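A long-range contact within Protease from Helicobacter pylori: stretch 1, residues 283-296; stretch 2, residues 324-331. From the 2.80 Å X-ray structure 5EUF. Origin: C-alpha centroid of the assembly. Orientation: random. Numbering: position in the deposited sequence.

Stretch 1 (283-296) WLQSELVDKKRLAS
Stretch 2 (324-331) EALQKEIV

A helix and the loop that follows it pack obliquely against a second helix, through a strip of aliphatic side chains closed at the solvent side by one lysine–glutamate salt bridge. Residues 284-289 are helical with a wider pi-type turn (Leu 288 N to Leu 284 O 3.2 Å, Asp 290 N to Gln 285 O 2.9 Å); residues 324-331 lie within a longer helix. The N-to-C axes lie at 136°, nearer antiparallel than parallel, and approach to 11.0 Å. CA-to-CA register pairs Leu 284 with Ile 330 (7.5 Å), Leu 288 with Glu 329 (7.7 Å) and Leu 294 with Leu 326 (7.2 Å). After the helix the loop turns, and Leu 294 N donates a hydrogen bond to Leu 288 O (2.6 Å); Arg 293 has phi/psi 54/40, and Ala 295 is extended (-123/140).

Ile 330 (chi1 p, chi2 t) places CG2 3.7 Å from both Leu 284 CD2 and Leu 288 CD1; both leucines are m,t. Leu 326, also m,t, points its CA-to-CB bond sideways, yet CD2 reaches Ala 295 CB at 3.9 Å and Leu 294 CB at 4.1 Å. The side-chain pairings are apolar; Leu 326 CD2 also lies 4.1 Å from Leu 294 O. Leu 284, Leu 288, Leu 326 and Ile 330 are buried.

Glu 329 (m,m, chi3 -32°) joins the greasy and charged parts: its CB lies 3.5 Å from Leu 288 CD2 and its CG 3.7 Å from CD2 of Leu 294 (chi1 -104°, between wells; chi2 p). Lys 292 is extended beyond chi1 (m,t,t,t), carrying NZ to 2.5 Å from Glu 329 OE1, a very short charge-reinforced hydrogen bond donated by NZ. The contact buries 353 Å² over both sides.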

ATOM      1  N   TRP B 283     -15.115  30.557   4.065  1.00 38.50           N
ATOM      2  CA  TRP B 283     -16.216  30.052   4.874  1.00 38.12           C
ATOM      3  C   TRP B 283     -15.699  29.376   6.139  1.00 49.35           C
ATOM      4  O   TRP B 283     -16.264  29.552   7.216  1.00 65.52           O
ATOM      5  CB  TRP B 283     -17.082  29.078   4.069  1.00 31.36           C
ATOM      6  CG  TRP B 283     -17.977  29.749   3.067  1.00 36.57           C
ATOM      7  CD1 TRP B 283     -17.936  31.055   2.675  1.00 40.42           C
ATOM      8  CD2 TRP B 283     -19.053  29.145   2.337  1.00 38.37           C
ATOM      9  NE1 TRP B 283     -18.916  31.301   1.743  1.00 26.83           N
ATOM     10  CE2 TRP B 283     -19.616  30.146   1.519  1.00 32.08           C
ATOM     11  CE3 TRP B 283     -19.594  27.855   2.295  1.00 39.79           C
ATOM     12  CZ2 TRP B 283     -20.691  29.897   0.668  1.00 37.83           C
ATOM     13  CZ3 TRP B 283     -20.661  27.610   1.449  1.00 35.29           C
ATOM     14  CH2 TRP B 283     -21.199  28.627   0.648  1.00 39.83           C
ATOM     15  N   LEU B 284     -14.620  28.610   6.008  1.00 40.03           N
ATOM     16  CA  LEU B 284     -14.045  27.909   7.152  1.00 38.86           C
ATOM     17  C   LEU B 284     -13.490  28.877   8.192  1.00 52.16           C
ATOM     18  O   LEU B 284     -13.510  28.592   9.389  1.00 60.44           O
ATOM     19  CB  LEU B 284     -12.945  26.948   6.699  1.00 33.61           C
ATOM     20  CG  LEU B 284     -13.410  25.725   5.908  1.00 27.72           C
ATOM     21  CD1 LEU B 284     -12.258  24.756   5.683  1.00 28.65           C
ATOM     22  CD2 LEU B 284     -14.561  25.042   6.621  1.00 22.10           C
ATOM     23  N   GLN B 285     -12.997  30.023   7.736  1.00 44.55           N
ATOM     24  CA  GLN B 285     -12.435  31.015   8.642  1.00 40.80           C
ATOM     25  C   GLN B 285     -13.517  31.743   9.433  1.00 46.98           C
ATOM     26  O   GLN B 285     -13.511  31.730  10.663  1.00 63.10           O
ATOM     27  CB  GLN B 285     -11.588  32.030   7.870  1.00 49.85           C
ATOM     28  CG  GLN B 285     -10.085  31.866   8.066  1.00 57.83           C
ATOM     29  CD  GLN B 285      -9.634  32.216   9.473  1.00 60.65           C
ATOM     30  OE1 GLN B 285     -10.327  32.928  10.205  1.00 48.21           O
ATOM     31  NE2 GLN B 285      -8.466  31.715   9.861  1.00 64.18           N
ATOM     32  N   SER B 286     -14.448  32.371   8.725  1.00 40.58           N
ATOM     33  CA  SER B 286     -15.419  33.250   9.365  1.00 48.82           C
ATOM     34  C   SER B 286     -16.643  32.511   9.904  1.00 64.78           C
ATOM     35  O   SER B 286     -17.654  33.134  10.229  1.00 90.39           O
ATOM     36  CB  SER B 286     -15.859  34.343   8.387  1.00 52.89           C
ATOM     37  OG  SER B 286     -16.246  33.792   7.141  1.00 58.16           O
ATOM     38  N   GLU B 287     -16.552  31.188  10.009  1.00 56.57           N
ATOM     39  CA  GLU B 287     -17.644  30.404  10.581  1.00 51.74           C
ATOM     40  C   GLU B 287     -17.141  29.444  11.662  1.00 44.45           C
ATOM     41  O   GLU B 287     -17.694  29.389  12.759  1.00 31.83           O
ATOM     42  CB  GLU B 287     -18.378  29.628   9.488  1.00 46.15           C
ATOM     43  CG  GLU B 287     -19.726  29.071   9.916  1.00 58.46           C
ATOM     44  CD  GLU B 287     -20.787  30.146  10.045  1.00 74.52           C
ATOM     45  OE1 GLU B 287     -20.582  31.255   9.506  1.00 72.25           O
ATOM     46  OE2 GLU B 287     -21.828  29.882  10.684  1.00 85.88           O
ATOM     47  N   LEU B 288     -16.093  28.689  11.348  1.00 43.55           N
ATOM     48  CA  LEU B 288     -15.497  27.780  12.321  1.00 49.59           C
ATOM     49  C   LEU B 288     -14.587  28.518  13.294  1.00 62.39           C
ATOM     50  O   LEU B 288     -14.748  28.413  14.510  1.00 68.40           O
ATOM     51  CB  LEU B 288     -14.704  26.678  11.618  1.00 55.20           C
ATOM     52  CG  LEU B 288     -15.513  25.562  10.962  1.00 57.53           C
ATOM     53  CD1 LEU B 288     -14.585  24.531  10.341  1.00 55.06           C
ATOM     54  CD2 LEU B 288     -16.423  24.916  11.988  1.00 55.26           C
ATOM     55  N   VAL B 289     -13.632  29.263  12.749  1.00 60.90           N
ATOM     56  CA  VAL B 289     -12.628  29.937  13.562  1.00 59.91           C
ATOM     57  C   VAL B 289     -13.178  31.199  14.226  1.00 58.52           C
ATOM     58  O   VAL B 289     -12.843  31.502  15.372  1.00 71.15           O
ATOM     59  CB  VAL B 289     -11.387  30.302  12.721  1.00 49.91           C
ATOM     60  CG1 VAL B 289     -10.259  30.799  13.613  1.00 52.86           C
ATOM     61  CG2 VAL B 289     -10.928  29.102  11.905  1.00 35.79           C
ATOM     62  N   ASP B 290     -14.032  31.928  13.513  1.00 48.24           N
ATOM     63  CA  ASP B 290     -14.518  33.216  14.001  1.00 54.51           C
ATOM     64  C   ASP B 290     -15.884  33.133  14.682  1.00 58.17           C
ATOM     65  O   ASP B 290     -15.985  33.275  15.902  1.00 46.39           O
ATOM     66  CB  ASP B 290     -14.585  34.224  12.851  1.00 55.29           C
ATOM     67  CG  ASP B 290     -13.232  34.476  12.218  1.00 57.21           C
ATOM     68  OD1 ASP B 290     -12.209  34.126  12.842  1.00 58.91           O
ATOM     69  OD2 ASP B 290     -13.193  35.031  11.100  1.00 66.22           O
ATOM     70  N   LYS B 291     -16.926  32.908  13.887  1.00 60.15           N
ATOM     71  CA  LYS B 291     -18.303  32.957  14.376  1.00 62.21           C
ATOM     72  C   LYS B 291     -18.595  31.940  15.480  1.00 66.12           C
ATOM     73  O   LYS B 291     -19.401  32.204  16.372  1.00 77.79           O
ATOM     74  CB  LYS B 291     -19.280  32.749  13.216  1.00 56.84           C
ATOM     75  N   LYS B 292     -17.944  30.781  15.426  1.00 61.33           N
ATOM     76  CA  LYS B 292     -18.193  29.736  16.414  1.00 59.81           C
ATOM     77  C   LYS B 292     -16.963  29.433  17.264  1.00 66.14           C
ATOM     78  O   LYS B 292     -17.078  28.828  18.331  1.00 51.54           O
ATOM     79  CB  LYS B 292     -18.681  28.460  15.725  1.00 45.56           C
ATOM     80  CG  LYS B 292     -20.007  28.632  15.005  1.00 51.79           C
ATOM     81  CD  LYS B 292     -20.437  27.359  14.300  1.00 49.89           C
ATOM     82  CE  LYS B 292     -21.725  27.579  13.525  1.00 58.17           C
ATOM     83  NZ  LYS B 292     -22.136  26.367  12.765  1.00 68.00           N
ATOM     84  N   ARG B 293     -15.797  29.860  16.784  1.00 75.84           N
ATOM     85  CA  ARG B 293     -14.530  29.660  17.488  1.00 68.78           C
ATOM     86  C   ARG B 293     -14.294  28.190  17.831  1.00 59.27           C
ATOM     87  O   ARG B 293     -13.809  27.865  18.916  1.00 51.86           O
ATOM     88  CB  ARG B 293     -14.482  30.512  18.761  1.00 61.11           C
ATOM     89  N   LEU B 294     -14.638  27.306  16.898  1.00 61.11           N
ATOM     90  CA  LEU B 294     -14.511  25.868  17.113  1.00 49.37           C
ATOM     91  C   LEU B 294     -13.107  25.362  16.802  1.00 54.88           C
ATOM     92  O   LEU B 294     -12.608  24.452  17.465  1.00 57.65           O
ATOM     93  CB  LEU B 294     -15.533  25.110  16.265  1.00 32.04           C
ATOM     94  CG  LEU B 294     -16.751  24.544  16.998  1.00 47.55           C
ATOM     95  CD1 LEU B 294     -17.478  25.633  17.768  1.00 57.51           C
ATOM     96  CD2 LEU B 294     -17.691  23.861  16.019  1.00 56.65           C
ATOM     97  N   ALA B 295     -12.476  25.954  15.794  1.00 51.41           N
ATOM     98  CA  ALA B 295     -11.145  25.526  15.374  1.00 48.30           C
ATOM     99  C   ALA B 295     -10.132  26.669  15.410  1.00 41.59           C
ATOM    100  O   ALA B 295     -10.444  27.801  15.037  1.00 39.84           O
ATOM    101  CB  ALA B 295     -11.204  24.921  13.981  1.00 48.39           C
ATOM    102  N   SER B 296      -8.919  26.362  15.862  1.00 37.32           N
ATOM    103  CA  SER B 296      -7.832  27.335  15.866  1.00 46.67           C
ATOM    104  C   SER B 296      -7.339  27.567  14.443  1.00 48.68           C
ATOM    105  O   SER B 296      -6.903  28.664  14.089  1.00 40.82           O
ATOM    106  CB  SER B 296      -6.680  26.856  16.750  1.00 47.05           C
ATOM    107  OG  SER B 296      -6.081  25.690  16.212  1.00 48.89           O
ATOM    108  N   GLU B 324     -15.196  15.207  15.832  1.00 59.54           N
ATOM    109  CA  GLU B 324     -16.470  14.926  15.176  1.00 50.67           C
ATOM    110  C   GLU B 324     -17.308  16.191  15.043  1.00 52.31           C
ATOM    111  O   GLU B 324     -18.085  16.333  14.099  1.00 61.60           O
ATOM    112  CB  GLU B 324     -17.257  13.861  15.944  1.00 49.34           C
ATOM    113  CG  GLU B 324     -16.573  12.506  16.026  1.00 49.63           C
ATOM    114  CD  GLU B 324     -15.596  12.415  17.181  1.00 53.31           C
ATOM    115  OE1 GLU B 324     -15.463  13.406  17.928  1.00 59.82           O
ATOM    116  OE2 GLU B 324     -14.963  11.350  17.343  1.00 50.96           O
ATOM    117  N   ALA B 325     -17.146  17.106  15.996  1.00 52.89           N
ATOM    118  CA  ALA B 325     -17.863  18.376  15.968  1.00 56.99           C
ATOM    119  C   ALA B 325     -17.398  19.226  14.789  1.00 58.80           C
ATOM    120  O   ALA B 325     -18.181  19.974  14.204  1.00 50.15           O
ATOM    121  CB  ALA B 325     -17.672  19.127  17.277  1.00 44.79           C
ATOM    122  N   LEU B 326     -16.119  19.101  14.448  1.00 54.38           N
ATOM    123  CA  LEU B 326     -15.558  19.809  13.304  1.00 42.13           C
ATOM    124  C   LEU B 326     -16.099  19.247  11.998  1.00 50.33           C
ATOM    125  O   LEU B 326     -16.401  19.995  11.070  1.00 54.53           O
ATOM    126  CB  LEU B 326     -14.031  19.727  13.313  1.00 29.13           C
ATOM    127  CG  LEU B 326     -13.318  20.427  14.469  1.00 36.92           C
ATOM    128  CD1 LEU B 326     -11.813  20.239  14.357  1.00 35.52           C
ATOM    129  CD2 LEU B 326     -13.677  21.903  14.495  1.00 44.39           C
ATOM    130  N   GLN B 327     -16.218  17.924  11.933  1.00 49.80           N
ATOM    131  CA  GLN B 327     -16.728  17.264  10.740  1.00 40.71           C
ATOM    132  C   GLN B 327     -18.194  17.611  10.509  1.00 47.42           C
ATOM    133  O   GLN B 327     -18.615  17.850   9.378  1.00 47.73           O
ATOM    134  CB  GLN B 327     -16.568  15.749  10.841  1.00 27.52           C
ATOM    135  CG  GLN B 327     -16.959  15.025   9.565  1.00 37.62           C
ATOM    136  CD  GLN B 327     -17.356  13.586   9.801  1.00 43.80           C
ATOM    137  OE1 GLN B 327     -17.499  13.149  10.943  1.00 36.18           O
ATOM    138  NE2 GLN B 327     -17.539  12.839   8.718  1.00 60.39           N
ATOM    139  N   LYS B 328     -18.967  17.636  11.591  1.00 42.16           N
ATOM    140  CA  LYS B 328     -20.387  17.949  11.509  1.00 54.12           C
ATOM    141  C   LYS B 328     -20.620  19.330  10.907  1.00 54.62           C
ATOM    142  O   LYS B 328     -21.628  19.562  10.240  1.00 51.45           O
ATOM    143  CB  LYS B 328     -21.033  17.866  12.895  1.00 63.70           C
ATOM    144  N   GLU B 329     -19.675  20.239  11.134  1.00 52.79           N
ATOM    145  CA  GLU B 329     -19.810  21.619  10.682  1.00 49.62           C
ATOM    146  C   GLU B 329     -19.383  21.812   9.230  1.00 46.33           C
ATOM    147  O   GLU B 329     -20.093  22.451   8.454  1.00 61.46           O
ATOM    148  CB  GLU B 329     -19.003  22.555  11.583  1.00 54.31           C
ATOM    149  CG  GLU B 329     -19.494  22.617  13.022  1.00 68.68           C
ATOM    150  CD  GLU B 329     -20.907  23.162  13.143  1.00 85.05           C
ATOM    151  OE1 GLU B 329     -21.293  24.019  12.319  1.00 93.86           O
ATOM    152  OE2 GLU B 329     -21.633  22.732  14.065  1.00 81.61           O
ATOM    153  N   ILE B 330     -18.225  21.271   8.863  1.00 42.62           N
ATOM    154  CA  ILE B 330     -17.739  21.406   7.492  1.00 40.47           C
ATOM    155  C   ILE B 330     -18.689  20.723   6.513  1.00 46.48           C
ATOM    156  O   ILE B 330     -18.878  21.195   5.396  1.00 64.68           O
ATOM    157  CB  ILE B 330     -16.313  20.830   7.317  1.00 36.11           C
ATOM    158  CG1 ILE B 330     -16.228  19.408   7.867  1.00 64.98           C
ATOM    159  CG2 ILE B 330     -15.290  21.709   8.010  1.00 26.05           C
ATOM    160  CD1 ILE B 330     -14.817  18.866   7.920  1.00 82.02           C
ATOM    161  N   VAL B 331     -19.295  19.619   6.939  1.00 47.82           N
ATOM    162  CA  VAL B 331     -20.274  18.927   6.113  1.00 49.05           C
ATOM    163  C   VAL B 331     -21.516  19.799   5.944  1.00 47.74           C
ATOM    164  O   VAL B 331     -22.069  19.906   4.848  1.00 45.73           O
ATOM    165  CB  VAL B 331     -20.662  17.559   6.719  1.00 23.28           C
ATOM    166  CG1 VAL B 331     -21.873  16.978   6.009  1.00 23.69           C
ATOM    167  CG2 VAL B 331     -19.488  16.594   6.643  1.00 22.35           C
TER